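Local coordinates for carboxymuconolactone decarboxylase family protein (Methanocaldococcus jannaschii, PDB 3D7I) that belongs to the carboxymuconolactone decarboxylase family of AhpD-like, all-helical proteins and may act as a peroxiredoxin-type oxidoreductase in oxygen detoxification, at residues E10-V15 / D24-L29; L46-I51 / E62-S67. All blocks are in the same frame, centred on the assembly; numbering follows the deposited sequence.

Interaction 1: E10-V15 / D24-L29; sequences EGMKVV and DIIVKL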
loop_
_atom_site.group_PDB
_atom_site.type_symbol
_atom_site.label_atom_id
_atom_site.label_comp_id
_atom_site.label_asym_id
_atom_site.label_seq_id
_atom_site.Cartn_x
_atom_site.Cartn_y
_atom_site.Cartn_z
ATOM N N GLU B 10 -6.591 -22.677 -1.724
ATOM C CA GLU B 10 -5.589 -23.373 -2.533
ATOM C C GLU B 10 -4.158 -23.055 -2.109
ATOM O O GLU B 10 -3.299 -23.934 -2.082
ATOM C CB GLU B 10 -5.776 -23.019 -4.012
ATOM N N GLY B 11 -3.918 -21.783 -1.775
ATOM C CA GLY B 11 -2.611 -21.339 -1.318
ATOM C C GLY B 11 -2.173 -22.138 -0.118
ATOM O O GLY B 11 -1.065 -22.675 -0.104
HETATM N N MSE B 12 -3.052 -22.237 0.879
HETATM C CA MSE B 12 -2.732 -23.000 2.096
HETATM C C MSE B 12 -2.572 -24.491 1.836
HETATM O O MSE B 12 -1.779 -25.135 2.535
HETATM C CB MSE B 12 -3.733 -22.750 3.226
HETATM C CG MSE B 12 -3.511 -21.416 3.952
HETATM SE SE MSE B 12 -1.804 -21.410 4.890
HETATM C CE MSE B 12 -2.439 -22.421 6.438
ATOM N N LYS B 13 -3.298 -25.055 0.866
ATOM C CA LYS B 13 -3.082 -26.473 0.527
ATOM C C LYS B 13 -1.686 -26.705 -0.082
ATOM O O LYS B 13 -1.064 -27.734 0.167
ATOM C CB LYS B 13 -4.188 -26.996 -0.403
ATOM C CG LYS B 13 -5.559 -27.074 0.317
ATOM C CD LYS B 13 -6.771 -27.228 -0.632
ATOM C CE LYS B 13 -6.572 -28.215 -1.697
ATOM N NZ LYS B 13 -7.847 -28.584 -2.427
ATOM N N VAL B 14 -1.189 -25.723 -0.839
ATOM C CA VAL B 14 0.169 -25.768 -1.406
ATOM C C VAL B 14 1.182 -25.760 -0.253
ATOM O O VAL B 14 2.146 -26.541 -0.232
ATOM C CB VAL B 14 0.431 -24.527 -2.337
ATOM C CG1 VAL B 14 1.889 -24.487 -2.797
ATOM C CG2 VAL B 14 -0.511 -24.562 -3.553
ATOM N N VAL B 15 0.905 -24.928 0.731
ATOM C CA VAL B 15 1.794 -24.836 1.904
ATOM C C VAL B 15 1.781 -26.155 2.664
ATOM O O VAL B 15 2.830 -26.652 3.058
ATOM C CB VAL B 15 1.452 -23.675 2.836
ATOM C CG1 VAL B 15 2.421 -23.678 4.033
ATOM C CG2 VAL B 15 1.540 -22.295 2.087
ATOM N N ASP B 24 1.552 -26.040 9.863
ATOM C CA ASP B 24 1.038 -26.254 11.217
ATOM C C ASP B 24 1.141 -25.005 12.103
ATOM O O ASP B 24 0.220 -24.720 12.879
ATOM C CB ASP B 24 1.800 -27.407 11.874
ATOM C CG ASP B 24 1.404 -28.743 11.347
ATOM O OD1 ASP B 24 0.318 -28.874 10.723
ATOM O OD2 ASP B 24 2.186 -29.693 11.598
ATOM N N ILE B 25 2.229 -24.247 11.977
ATOM C CA ILE B 25 2.412 -23.052 12.801
ATOM C C ILE B 25 1.412 -21.984 12.320
ATOM O O ILE B 25 0.812 -21.274 13.121
ATOM C CB ILE B 25 3.850 -22.515 12.745
ATOM C CG1 ILE B 25 4.826 -23.541 13.324
ATOM C CG2 ILE B 25 3.959 -21.213 13.520
ATOM C CD1 ILE B 25 6.292 -23.331 12.866
ATOM N N ILE B 26 1.199 -21.919 11.000
ATOM C CA ILE B 26 0.239 -20.961 10.448
ATOM C C ILE B 26 -1.180 -21.269 10.960
ATOM O O ILE B 26 -1.926 -20.352 11.367
ATOM C CB ILE B 26 0.280 -20.893 8.878
ATOM C CG1 ILE B 26 1.605 -20.313 8.382
ATOM C CG2 ILE B 26 -0.857 -20.010 8.340
ATOM C CD1 ILE B 26 1.848 -20.576 6.875
ATOM N N VAL B 27 -1.542 -22.548 10.974
ATOM C CA VAL B 27 -2.851 -22.952 11.477
ATOM C C VAL B 27 -3.009 -22.554 12.957
ATOM O O VAL B 27 -4.031 -21.954 13.349
ATOM C CB VAL B 27 -3.086 -24.442 11.298
ATOM C CG1 VAL B 27 -4.260 -24.905 12.155
ATOM C CG2 VAL B 27 -3.307 -24.792 9.782
ATOM N N LYS B 28 -1.998 -22.828 13.772
ATOM C CA LYS B 28 -2.036 -22.415 15.185
ATOM C C LYS B 28 -2.160 -20.903 15.315
ATOM O O LYS B 28 -2.925 -20.419 16.125
ATOM C CB LYS B 28 -0.811 -22.927 15.961
ATOM C CG LYS B 28 -0.746 -24.435 16.119
ATOM N N LEU B 29 -1.411 -20.142 14.501
ATOM C CA LEU B 29 -1.478 -18.679 14.515
ATOM C C LEU B 29 -2.906 -18.217 14.206
ATOM O O LEU B 29 -3.507 -17.365 14.893
ATOM C CB LEU B 29 -0.496 -18.096 13.484
ATOM C CG LEU B 29 -0.555 -16.573 13.336
ATOM C CD1 LEU B 29 -0.122 -15.893 14.628
ATOM C CD2 LEU B 29 0.293 -16.150 12.166
#

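Interaction 2: L46-I51 / E62-S67; sequences LIAIGI and EKQMKS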
loop_
_atom_site.group_PDB
_atom_site.type_symbol
_atom_site.label_atom_id
_atom_site.label_comp_id
_atom_site.label_asym_id
_atom_site.label_seq_id
_atom_site.Cartn_x
_atom_site.Cartn_y
_atom_site.Cartn_z
ATOM N N LEU B 46 -15.440 -9.982 10.153
ATOM C CA LEU B 46 -15.891 -8.710 9.530
ATOM C C LEU B 46 -14.744 -7.711 9.405
ATOM O O LEU B 46 -14.571 -7.054 8.376
ATOM C CB LEU B 46 -17.079 -8.103 10.307
ATOM C CG LEU B 46 -18.396 -8.895 10.246
ATOM C CD1 LEU B 46 -19.420 -8.357 11.247
ATOM C CD2 LEU B 46 -18.993 -8.882 8.829
ATOM N N ILE B 47 -13.914 -7.633 10.445
ATOM C CA ILE B 47 -12.710 -6.832 10.408
ATOM C C ILE B 47 -11.755 -7.315 9.310
ATOM O O ILE B 47 -11.204 -6.511 8.561
ATOM C CB ILE B 47 -12.019 -6.825 11.792
ATOM C CG1 ILE B 47 -12.879 -6.085 12.828
ATOM C CG2 ILE B 47 -10.603 -6.178 11.729
ATOM C CD1 ILE B 47 -12.502 -6.415 14.296
ATOM N N ALA B 48 -11.583 -8.639 9.212
ATOM C CA ALA B 48 -10.702 -9.217 8.194
ATOM C C ALA B 48 -11.192 -8.835 6.789
ATOM O O ALA B 48 -10.399 -8.476 5.926
ATOM C CB ALA B 48 -10.601 -10.758 8.363
ATOM N N ILE B 49 -12.504 -8.902 6.567
ATOM C CA ILE B 49 -13.087 -8.492 5.276
ATOM C C ILE B 49 -12.736 -7.055 4.987
ATOM O O ILE B 49 -12.302 -6.737 3.893
ATOM C CB ILE B 49 -14.618 -8.703 5.224
ATOM C CG1 ILE B 49 -14.971 -10.192 5.238
ATOM C CG2 ILE B 49 -15.243 -8.077 3.935
ATOM C CD1 ILE B 49 -16.409 -10.462 5.652
ATOM N N GLY B 50 -12.938 -6.174 5.979
ATOM C CA GLY B 50 -12.594 -4.768 5.832
ATOM C C GLY B 50 -11.156 -4.534 5.412
ATOM O O GLY B 50 -10.862 -3.745 4.510
ATOM N N ILE B 51 -10.234 -5.222 6.081
ATOM C CA ILE B 51 -8.832 -5.036 5.809
ATOM C C ILE B 51 -8.492 -5.488 4.402
ATOM O O ILE B 51 -7.819 -4.778 3.668
ATOM C CB ILE B 51 -7.934 -5.765 6.838
ATOM C CG1 ILE B 51 -8.062 -5.097 8.222
ATOM C CG2 ILE B 51 -6.452 -5.781 6.386
ATOM C CD1 ILE B 51 -7.476 -5.878 9.387
ATOM N N GLU B 62 -12.868 -11.882 -2.564
ATOM C CA GLU B 62 -13.909 -12.887 -2.855
ATOM C C GLU B 62 -13.874 -14.064 -1.858
ATOM O O GLU B 62 -14.917 -14.497 -1.354
ATOM C CB GLU B 62 -13.783 -13.383 -4.298
ATOM C CG GLU B 62 -14.928 -14.310 -4.752
ATOM N N LYS B 63 -12.671 -14.544 -1.547
ATOM C CA LYS B 63 -12.490 -15.679 -0.628
ATOM C C LYS B 63 -12.854 -15.348 0.812
ATOM O O LYS B 63 -13.505 -16.159 1.486
ATOM C CB LYS B 63 -11.042 -16.192 -0.689
ATOM N N GLN B 64 -12.456 -14.171 1.305
ATOM C CA GLN B 64 -12.850 -13.777 2.658
ATOM C C GLN B 64 -14.361 -13.668 2.744
ATOM O O GLN B 64 -14.955 -14.093 3.723
ATOM C CB GLN B 64 -12.209 -12.445 3.121
ATOM C CG GLN B 64 -10.846 -12.555 3.846
ATOM C CD GLN B 64 -10.926 -13.119 5.270
ATOM O OE1 GLN B 64 -11.978 -13.116 5.910
ATOM N NE2 GLN B 64 -9.798 -13.591 5.770
HETATM N N MSE B 65 -14.986 -13.059 1.736
HETATM C CA MSE B 65 -16.417 -12.855 1.764
HETATM C C MSE B 65 -17.150 -14.193 1.708
HETATM O O MSE B 65 -18.084 -14.435 2.489
HETATM C CB MSE B 65 -16.853 -11.977 0.590
HETATM C CG MSE B 65 -16.424 -10.498 0.745
HETATM SE SE MSE B 65 -17.167 -9.500 -0.686
HETATM C CE MSE B 65 -16.480 -7.759 -0.173
ATOM N N LYS B 66 -16.712 -15.051 0.783
ATOM C CA LYS B 66 -17.350 -16.367 0.576
ATOM C C LYS B 66 -17.283 -17.206 1.846
ATOM O O LYS B 66 -18.293 -17.736 2.299
ATOM C CB LYS B 66 -16.689 -17.118 -0.586
ATOM C CG LYS B 66 -17.141 -16.673 -1.954
ATOM N N SER B 67 -16.096 -17.304 2.424
ATOM C CA SER B 67 -15.894 -18.074 3.653
ATOM C C SER B 67 -16.720 -17.532 4.813
ATOM O O SER B 67 -17.313 -18.287 5.564
ATOM C CB SER B 67 -14.412 -18.107 4.037
ATOM O OG SER B 67 -13.874 -16.799 4.155
#

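Interaction 1: E10-V15 / D24-L29
Met-12 and Val-15 meet Ile-26 and Val-27 in the N-terminal helical hairpin of the chain, where helix 10-18 turns back through a short connection into helix 20-33. The N-to-C directions of the two segments make an angle of 136°, so the hairpin is splayed rather than strictly antiparallel. Their axes come no closer than 11.2 Å, and side chains bridge the wide spacing; even the nearest alpha carbons, CA of Met-12 and CA of Ile-26, are 9.1 Å apart. Met-12, modelled as selenomethionine, does most of the reaching. Its three successive torsions all turn the same way (chi1 -78°), giving a coiled chain that brings SE and CE up against the branch of Ile-26. The terminal methyl CE of Met-12 lies 3.5 Å from CG2 of Ile-26, tighter than ordinary van der Waals contact, while SE of Met-12 stays 3.8 Å from that same CG2. CE of Met-12 also reaches CG2 of Val-27 at 4.2 Å, so one methyl serves two consecutive residues of the longer helix. Ile-26 divides its branches between two partners: CG2 goes to Met-12, and the other arm, extended at chi2 (164°), carries CD1 to 4.2 Å from CG1 of Val-15. No hydrogen bond spans the segments, and the 145 Å² buried between them comes from apolar groups. Tyr-23, on helix 20-33, also packs against both Met-12 and Val-15. The contact lies near the edge of the chain, where a second subunit closes over it: Met-92 of that neighbouring subunit packs on both Met-12 and Ile-26, and its Phe-95 packs on Val-15, so helix 92-104 of the neighbouring subunit packs against both helices of the hairpin.

Interaction 2: L46-I51 / E62-S67
Gln-64 points its side chain at helix 41-53 and bends it at chi2, where it meets Ala-48. The bend (-73°) swings the amide alongside the alanine methyl. CB of Ala-48 sits above the amide plane but displaced toward its oxygen-nitrogen end, 3.7 Å from OE1 of Gln-64 and 3.9 Å from both its CD and NE2. OE1 of Gln-64 is buried here without a polar partner anywhere in the model. Nearer the backbone, CG1 of Ile-49 rests 4.1 Å from CB of Gln-64, the two side chains crossing at a slant. These are successive helices of the all-helical AhpD-like fold, running nearly antiparallel (161°) with segment axes 9.4 Å apart. The other branch of Ile-49, CG2, stands anti to its own backbone N and comes within 4.2 Å of CG of Met-65, a selenomethionine whose chain passes at about a right angle. Beyond CG that chain is fully extended (chi3 179°) and packs against Ile-79 and Leu-83 of helix 76-90 and Ala-98 and Ile-101 of helix 92-104.

Overall arrangement
Interactions 1 and 2 each join a pair of consecutive helices and follow one another along the chain, interaction 1 closing before interaction 2 opens. Helix 20-33 of the first pair directly precedes helix 41-53 of the second. The contacts do not touch: their centres are about 17 Å apart and their nearest atoms about 8 Å. Interaction 2 is central, about 2 Å from the centre of the chain, whereas the centre of interaction 1 lies about 15 Å from it. A fourth subunit packs its Leu-87 on Leu-29, in segment 24-29 though not part of the contact, and its Val-85 on Ala-48; helix 76-90 of that subunit thus reaches both segment 24-29 and interaction 2.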